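Local coordinates for protein AvmM (Streptomyces sp. NBRC 109436, PDB 7FE6) that catalyses macrocyclization in alchivemycin A biosynthesis through dehydration and Michael-type addition, at the interface of chains A and B. Sequence-based numbering; all coordinates share one arbitrary frame. Chains: chain A/B, AvmM.

Contact 1: the interface of chains A and B. Residues chain A 13-15; chain B 50-52, 132-133.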
ATOM      1  N   ARG A  13     -13.244  -8.786  17.160  1.00 90.30           N
ATOM      2  CA  ARG A  13     -12.328  -8.577  18.270  1.00 95.48           C
ATOM      3  C   ARG A  13     -12.797  -7.358  19.048  1.00 98.89           C
ATOM      4  O   ARG A  13     -13.469  -6.478  18.501  1.00 94.18           O
ATOM      5  CB  ARG A  13     -10.888  -8.412  17.758  1.00 94.75           C
ATOM      6  CG  ARG A  13     -10.633  -7.098  17.040  1.00 94.94           C
ATOM      7  CD  ARG A  13      -9.225  -6.958  16.419  1.00 94.21           C
ATOM      8  NE  ARG A  13      -8.134  -6.819  17.382  1.00 99.91           N
ATOM      9  CZ  ARG A  13      -6.844  -6.754  17.054  1.00 94.28           C
ATOM     10  NH1 ARG A  13      -6.460  -6.795  15.778  1.00 92.65           N
ATOM     11  NH2 ARG A  13      -5.934  -6.616  18.007  1.00 89.65           N
ATOM     12  N   GLU A  14     -12.498  -7.331  20.339  1.00105.81           N
ATOM     13  CA  GLU A  14     -12.898  -6.213  21.178  1.00106.51           C
ATOM     14  C   GLU A  14     -11.695  -5.302  21.371  1.00110.52           C
ATOM     15  O   GLU A  14     -10.686  -5.710  21.956  1.00116.38           O
ATOM     16  CB  GLU A  14     -13.447  -6.686  22.519  1.00110.71           C
ATOM     17  CG  GLU A  14     -14.797  -6.067  22.858  1.00113.05           C
ATOM     18  CD  GLU A  14     -15.968  -6.973  22.505  1.00115.20           C
ATOM     19  OE1 GLU A  14     -15.742  -8.186  22.307  1.00117.75           O
ATOM     20  OE2 GLU A  14     -17.111  -6.471  22.418  1.00111.93           O
ATOM     21  N   TYR A  15     -11.810  -4.073  20.880  1.00105.88           N
ATOM     22  CA  TYR A  15     -10.834  -3.016  21.108  1.00105.23           C
ATOM     23  C   TYR A  15     -11.613  -1.816  21.623  1.00105.60           C
ATOM     24  O   TYR A  15     -12.567  -1.373  20.972  1.00102.67           O
ATOM     25  CB  TYR A  15     -10.053  -2.674  19.831  1.00100.88           C
ATOM     26  CG  TYR A  15      -9.009  -1.597  20.032  1.00102.06           C
ATOM     27  CD1 TYR A  15      -7.927  -1.799  20.883  1.00 99.30           C
ATOM     28  CD2 TYR A  15      -9.121  -0.364  19.398  1.00100.76           C
ATOM     29  CE1 TYR A  15      -6.976  -0.810  21.085  1.00 98.68           C
ATOM     30  CE2 TYR A  15      -8.179   0.630  19.595  1.00102.84           C
ATOM     31  CZ  TYR A  15      -7.108   0.404  20.441  1.00 99.56           C
ATOM     32  OH  TYR A  15      -6.168   1.394  20.639  1.00 97.37           O
TER
ATOM     33  N   ARG B  50      -0.461  -5.909  14.294  1.00 67.09           N
ATOM     34  CA  ARG B  50      -1.716  -6.540  13.904  1.00 65.82           C
ATOM     35  C   ARG B  50      -2.038  -7.781  14.714  1.00 70.12           C
ATOM     36  O   ARG B  50      -3.110  -8.361  14.529  1.00 72.70           O
ATOM     37  CB  ARG B  50      -1.698  -6.913  12.426  1.00 63.03           C
ATOM     38  CG  ARG B  50      -1.460  -5.758  11.482  1.00 61.68           C
ATOM     39  CD  ARG B  50      -2.696  -4.949  11.332  1.00 60.30           C
ATOM     40  NE  ARG B  50      -2.601  -3.951  10.276  1.00 61.86           N
ATOM     41  CZ  ARG B  50      -3.289  -2.815  10.304  1.00 57.95           C
ATOM     42  NH1 ARG B  50      -4.086  -2.571  11.326  1.00 59.76           N
ATOM     43  NH2 ARG B  50      -3.195  -1.936   9.329  1.00 53.00           N
ATOM     44  N   GLY B  51      -1.165  -8.181  15.622  1.00 71.24           N
ATOM     45  CA  GLY B  51      -1.421  -9.305  16.491  1.00 74.31           C
ATOM     46  C   GLY B  51      -1.997  -8.830  17.799  1.00 77.70           C
ATOM     47  O   GLY B  51      -2.521  -7.720  17.909  1.00 77.76           O
ATOM     48  N   ARG B  52      -1.910  -9.691  18.805  1.00 78.83           N
ATOM     49  CA  ARG B  52      -2.379  -9.327  20.131  1.00 84.07           C
ATOM     50  C   ARG B  52      -1.270  -9.256  21.169  1.00 83.51           C
ATOM     51  O   ARG B  52      -1.508  -8.734  22.262  1.00 87.08           O
ATOM     52  CB  ARG B  52      -3.481 -10.292  20.597  1.00 85.74           C
ATOM     53  CG  ARG B  52      -4.709 -10.270  19.682  1.00 92.58           C
ATOM     54  CD  ARG B  52      -6.019 -10.605  20.415  1.00102.62           C
ATOM     55  NE  ARG B  52      -7.130  -9.732  20.010  1.00105.73           N
ATOM     56  CZ  ARG B  52      -7.791  -8.898  20.821  1.00107.87           C
ATOM     57  NH1 ARG B  52      -7.485  -8.820  22.115  1.00105.98           N
ATOM     58  NH2 ARG B  52      -8.783  -8.152  20.337  1.00106.80           N
ATOM     59  N   GLU B 132      -1.148  -3.821  20.823  1.00 72.50           N
ATOM     60  CA  GLU B 132      -1.985  -4.207  19.694  1.00 74.74           C
ATOM     61  C   GLU B 132      -2.632  -2.984  19.049  1.00 72.47           C
ATOM     62  O   GLU B 132      -3.088  -2.061  19.731  1.00 72.54           O
ATOM     63  CB  GLU B 132      -3.035  -5.241  20.135  1.00 77.42           C
ATOM     64  CG  GLU B 132      -4.140  -4.742  21.062  1.00 85.86           C
ATOM     65  CD  GLU B 132      -5.212  -5.797  21.358  1.00 91.52           C
ATOM     66  OE1 GLU B 132      -5.738  -5.807  22.493  1.00 94.40           O
ATOM     67  OE2 GLU B 132      -5.506  -6.633  20.474  1.00 93.09           O
ATOM     68  N   VAL B 133      -2.610  -2.974  17.714  1.00 71.89           N
ATOM     69  CA  VAL B 133      -3.219  -1.969  16.851  1.00 68.07           C
ATOM     70  C   VAL B 133      -2.350  -0.709  16.808  1.00 69.28           C
ATOM     71  O   VAL B 133      -2.515   0.140  15.923  1.00 67.24           O
ATOM     72  CB  VAL B 133      -4.668  -1.669  17.288  1.00 74.81           C
ATOM     73  CG1 VAL B 133      -5.345  -0.691  16.342  1.00 78.08           C
ATOM     74  CG2 VAL B 133      -5.475  -2.951  17.360  1.00 80.51           C
TER
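A:Arg13, on the short strand 13-15 near the N-terminus of its chain, reaches into chain B between B:Glu132, B:Val133 and B:Arg52, at a polar contact between copies in the deposited assembly, perhaps not the biological one. Its guanidinium meets the carboxylate in a hydrogen-bonded salt bridge, with NH2 of A:Arg13 2.5 Å from OE2 of B:Glu132. The acceptor lies almost in the guanidinium plane, but the oxygen is met on its anti side and the two flat groups are turned 46° apart. A bend at chi3 (-70°) of A:Arg13 directs the guanidinium along the glutamate, with the two side chains antiparallel. One guanidinium face is covered near its rim by CG2 of B:Val133, 4.1 Å from CZ of A:Arg13; this valine, like B:Arg50, also lines the alchivemycin A pocket. The same OE2 sits over the centre of the B:Arg52 guanidinium, 3.4 Å from its NH1, and is likely to offset the repulsion between the two arginines, which meet tip to tip. An alanine in place of A:Arg13 would probably leave the B:Glu132 carboxylate without its mate from chain A and uncover B:Val133 CG2. Away from this cluster the contact is looser. CE1 of A:Tyr15 stays 4.3 Å from the B:Glu132 carbonyl O, and A:Glu14 adds a weak hydrogen bond through its main chain, its carbonyl O accepting from NH2 of B:Arg52 at 3.5 Å.

Contact 2: the interface of chains A and B. Residues chain A 196-197; chain B 38, 40, 76-78, 142-145.
A:Tyr197, the last residue of its chain, lies against chain B with its ring between B:Lys78 and the end of strand 135-144, while A:Leu196 is held beside B:Thr40. This is a C-terminal tail laid onto the beta-sheet surface of a neighbouring copy of a largely beta-stranded enzyme. The aliphatic chain of B:Lys78 crosses the tyrosine ring obliquely, and CE makes a CH-pi contact over one face, displaced toward the rim, 3.5 Å from CE1 of A:Tyr197. The methyl CB of B:Ala143 packs 3.6 Å from CE2 of A:Tyr197, beside the ring on its CE2 side and not far from the ring plane. At the phenol end, CZ of A:Tyr197 rests 3.6 Å from CA of B:Arg145. The side chain of that arginine runs away from the tyrosine and is tied by NE to OD1 of B:Asp76 in a salt bridge within chain B. B:Lys78 is extended beyond CG (chi2 and chi3 both anti), a shape that lets its chain serve the ring while its ammonium goes on to the tail backbone: NZ donates to the carbonyl O of A:Leu196 at 2.7 Å, with a C=O...N angle of 155°. The isobutyl group of A:Leu196 runs antiparallel alongside B:Lys78, and CD1 sits 3.7 Å from both CB of B:Lys78 and CB of B:Ala143. The same leucine meets B:Thr40 nearly at right angles, its CG against CG2. The backbone N of A:Leu196 donates a nearly straight hydrogen bond, 171° at the hydrogen, to the hydroxyl OG1 of B:Thr40 at 2.8 Å. That hydroxyl also bonds to water 1, which links it to the carbonyl O of B:Gly38 and to the backbone N of A:Tyr197, 3.1 Å from the water.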
ATOM      1  N   LEU A 196      19.497  17.022  -0.107  1.00 56.34           N
ATOM      2  CA  LEU A 196      20.575  16.464   0.690  1.00 57.46           C
ATOM      3  C   LEU A 196      21.924  16.639   0.011  1.00 61.57           C
ATOM      4  O   LEU A 196      22.964  16.503   0.671  1.00 59.26           O
ATOM      5  CB  LEU A 196      20.320  14.983   0.963  1.00 58.24           C
ATOM      6  CG  LEU A 196      19.030  14.678   1.733  1.00 59.53           C
ATOM      7  CD1 LEU A 196      18.862  13.158   1.979  1.00 52.91           C
ATOM      8  CD2 LEU A 196      18.982  15.480   3.016  1.00 52.25           C
ATOM      9  N   TYR A 197      21.926  16.883  -1.296  1.00 62.14           N
ATOM     10  CA  TYR A 197      23.167  17.113  -2.008  1.00 59.31           C
ATOM     11  C   TYR A 197      23.275  18.561  -2.428  1.00 57.61           C
ATOM     12  O   TYR A 197      24.380  18.985  -2.779  1.00 69.29           O
ATOM     13  CB  TYR A 197      23.301  16.197  -3.226  1.00 55.69           C
ATOM     14  CG  TYR A 197      23.625  14.781  -2.843  1.00 60.15           C
ATOM     15  CD1 TYR A 197      24.932  14.382  -2.604  1.00 55.93           C
ATOM     16  CD2 TYR A 197      22.601  13.820  -2.715  1.00 59.49           C
ATOM     17  CE1 TYR A 197      25.220  13.066  -2.249  1.00 57.81           C
ATOM     18  CE2 TYR A 197      22.872  12.511  -2.355  1.00 53.22           C
ATOM     19  CZ  TYR A 197      24.177  12.137  -2.126  1.00 58.53           C
ATOM     20  OH  TYR A 197      24.442  10.829  -1.778  1.00 60.78           O
TER
ATOM     21  N   GLY B  38      20.581  11.913  -7.551  1.00 59.93           N
ATOM     22  CA  GLY B  38      20.914  13.207  -7.010  1.00 59.67           C
ATOM     23  C   GLY B  38      19.782  13.905  -6.293  1.00 60.83           C
ATOM     24  O   GLY B  38      20.044  14.819  -5.501  1.00 64.33           O
ATOM     25  N   THR B  40      16.453  14.464  -3.768  1.00 55.70           N
ATOM     26  CA  THR B  40      16.013  14.061  -2.436  1.00 52.93           C
ATOM     27  C   THR B  40      14.506  13.877  -2.433  1.00 55.82           C
ATOM     28  O   THR B  40      13.767  14.786  -2.823  1.00 60.92           O
ATOM     29  CB  THR B  40      16.401  15.084  -1.369  1.00 55.87           C
ATOM     30  OG1 THR B  40      17.821  15.188  -1.292  1.00 54.99           O
ATOM     31  CG2 THR B  40      15.864  14.672  -0.002  1.00 56.04           C
ATOM     32  N   ASP B  76      27.038   5.771  -0.679  1.00 61.27           N
ATOM     33  CA  ASP B  76      26.537   6.296  -1.946  1.00 61.28           C
ATOM     34  C   ASP B  76      25.171   6.951  -1.826  1.00 57.09           C
ATOM     35  O   ASP B  76      24.644   7.465  -2.817  1.00 53.37           O
ATOM     36  CB  ASP B  76      26.484   5.195  -3.001  1.00 65.11           C
ATOM     37  CG  ASP B  76      27.853   4.708  -3.375  1.00 66.99           C
ATOM     38  OD1 ASP B  76      28.734   5.598  -3.545  1.00 61.53           O
ATOM     39  OD2 ASP B  76      28.030   3.460  -3.498  1.00 64.15           O
ATOM     40  N   PHE B  77      24.583   6.963  -0.645  1.00 55.14           N
ATOM     41  CA  PHE B  77      23.306   7.621  -0.509  1.00 56.87           C
ATOM     42  C   PHE B  77      23.265   8.328   0.833  1.00 55.65           C
ATOM     43  O   PHE B  77      23.959   7.948   1.782  1.00 54.81           O
ATOM     44  CB  PHE B  77      22.135   6.621  -0.663  1.00 52.96           C
ATOM     45  CG  PHE B  77      22.183   5.450   0.291  1.00 54.50           C
ATOM     46  CD1 PHE B  77      21.567   5.519   1.540  1.00 55.09           C
ATOM     47  CD2 PHE B  77      22.796   4.264  -0.074  1.00 56.46           C
ATOM     48  CE1 PHE B  77      21.590   4.432   2.413  1.00 54.54           C
ATOM     49  CE2 PHE B  77      22.817   3.177   0.797  1.00 57.26           C
ATOM     50  CZ  PHE B  77      22.216   3.269   2.045  1.00 55.20           C
ATOM     51  N   LYS B  78      22.403   9.337   0.901  1.00 52.69           N
ATOM     52  CA  LYS B  78      22.143  10.088   2.117  1.00 55.04           C
ATOM     53  C   LYS B  78      20.773   9.706   2.670  1.00 53.88           C
ATOM     54  O   LYS B  78      19.816   9.508   1.912  1.00 53.80           O
ATOM     55  CB  LYS B  78      22.242  11.589   1.845  1.00 54.87           C
ATOM     56  CG  LYS B  78      23.672  12.037   1.611  1.00 52.02           C
ATOM     57  CD  LYS B  78      23.770  13.545   1.396  1.00 59.06           C
ATOM     58  CE  LYS B  78      25.213  13.977   1.124  1.00 62.28           C
ATOM     59  NZ  LYS B  78      25.429  15.447   1.233  1.00 67.96           N
ATOM     60  N   LEU B 142      15.664  10.569   1.622  1.00 52.00           N
ATOM     61  CA  LEU B 142      16.602   9.687   0.945  1.00 51.91           C
ATOM     62  C   LEU B 142      17.080  10.348  -0.336  1.00 53.65           C
ATOM     63  O   LEU B 142      16.306  10.993  -1.056  1.00 53.46           O
ATOM     64  CB  LEU B 142      15.977   8.311   0.657  1.00 45.69           C
ATOM     65  CG  LEU B 142      16.750   7.279  -0.166  1.00 53.25           C
ATOM     66  CD1 LEU B 142      18.171   6.943   0.422  1.00 50.09           C
ATOM     67  CD2 LEU B 142      15.880   6.013  -0.334  1.00 44.35           C
ATOM     68  N   ALA B 143      18.376  10.225  -0.582  1.00 53.18           N
ATOM     69  CA  ALA B 143      18.958  10.756  -1.798  1.00 55.54           C
ATOM     70  C   ALA B 143      20.128   9.856  -2.164  1.00 54.13           C
ATOM     71  O   ALA B 143      20.905   9.477  -1.289  1.00 52.19           O
ATOM     72  CB  ALA B 143      19.388  12.213  -1.602  1.00 56.15           C
ATOM     73  N   PHE B 144      20.174   9.420  -3.417  1.00 55.12           N
ATOM     74  CA  PHE B 144      21.339   8.743  -3.966  1.00 54.94           C
ATOM     75  C   PHE B 144      22.201   9.776  -4.672  1.00 59.68           C
ATOM     76  O   PHE B 144      21.687  10.748  -5.231  1.00 59.91           O
ATOM     77  CB  PHE B 144      20.938   7.636  -4.947  1.00 52.69           C
ATOM     78  CG  PHE B 144      20.169   6.524  -4.309  1.00 54.35           C
ATOM     79  CD1 PHE B 144      18.774   6.616  -4.163  1.00 49.68           C
ATOM     80  CD2 PHE B 144      20.827   5.413  -3.808  1.00 52.08           C
ATOM     81  CE1 PHE B 144      18.052   5.614  -3.538  1.00 48.34           C
ATOM     82  CE2 PHE B 144      20.098   4.384  -3.192  1.00 55.50           C
ATOM     83  CZ  PHE B 144      18.706   4.489  -3.057  1.00 51.10           C
ATOM     84  N   ARG B 145      23.516   9.574  -4.630  1.00 59.42           N
ATOM     85  CA  ARG B 145      24.413  10.490  -5.319  1.00 60.47           C
ATOM     86  C   ARG B 145      24.217  10.398  -6.829  1.00 61.36           C
ATOM     87  O   ARG B 145      23.771   9.382  -7.353  1.00 64.12           O
ATOM     88  CB  ARG B 145      25.868  10.217  -4.934  1.00 62.26           C
ATOM     89  CG  ARG B 145      26.402   8.880  -5.357  1.00 65.46           C
ATOM     90  CD  ARG B 145      27.871   8.763  -5.011  1.00 66.82           C
ATOM     91  NE  ARG B 145      28.482   7.538  -5.534  1.00 67.28           N
ATOM     92  CZ  ARG B 145      28.806   7.365  -6.815  1.00 70.43           C
ATOM     93  NH1 ARG B 145      28.556   8.336  -7.696  1.00 72.78           N
ATOM     94  NH2 ARG B 145      29.366   6.229  -7.225  1.00 66.23           N
TER
HETATM   95  O   HOH W   1      19.755  15.679  -3.156  1.00 56.30           O

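The centres of contact 1 and contact 2 lie about 38 Å apart, and they have no residue in common. They engage opposite termini of chain A: the early strand 13-15 in contact 1, the final two residues in contact 2. On chain B they sit at opposite ends of strands 40-49 and 135-144, contact 1 on adjoining loops, contact 2 on the strands themselves together with strand 77-83. Chain A thus grips its neighbour at well-separated points. The deposited assembly holds three copies, and tail docking of this kind could help hold them together, although the structure alone does not establish the oligomeric state in solution.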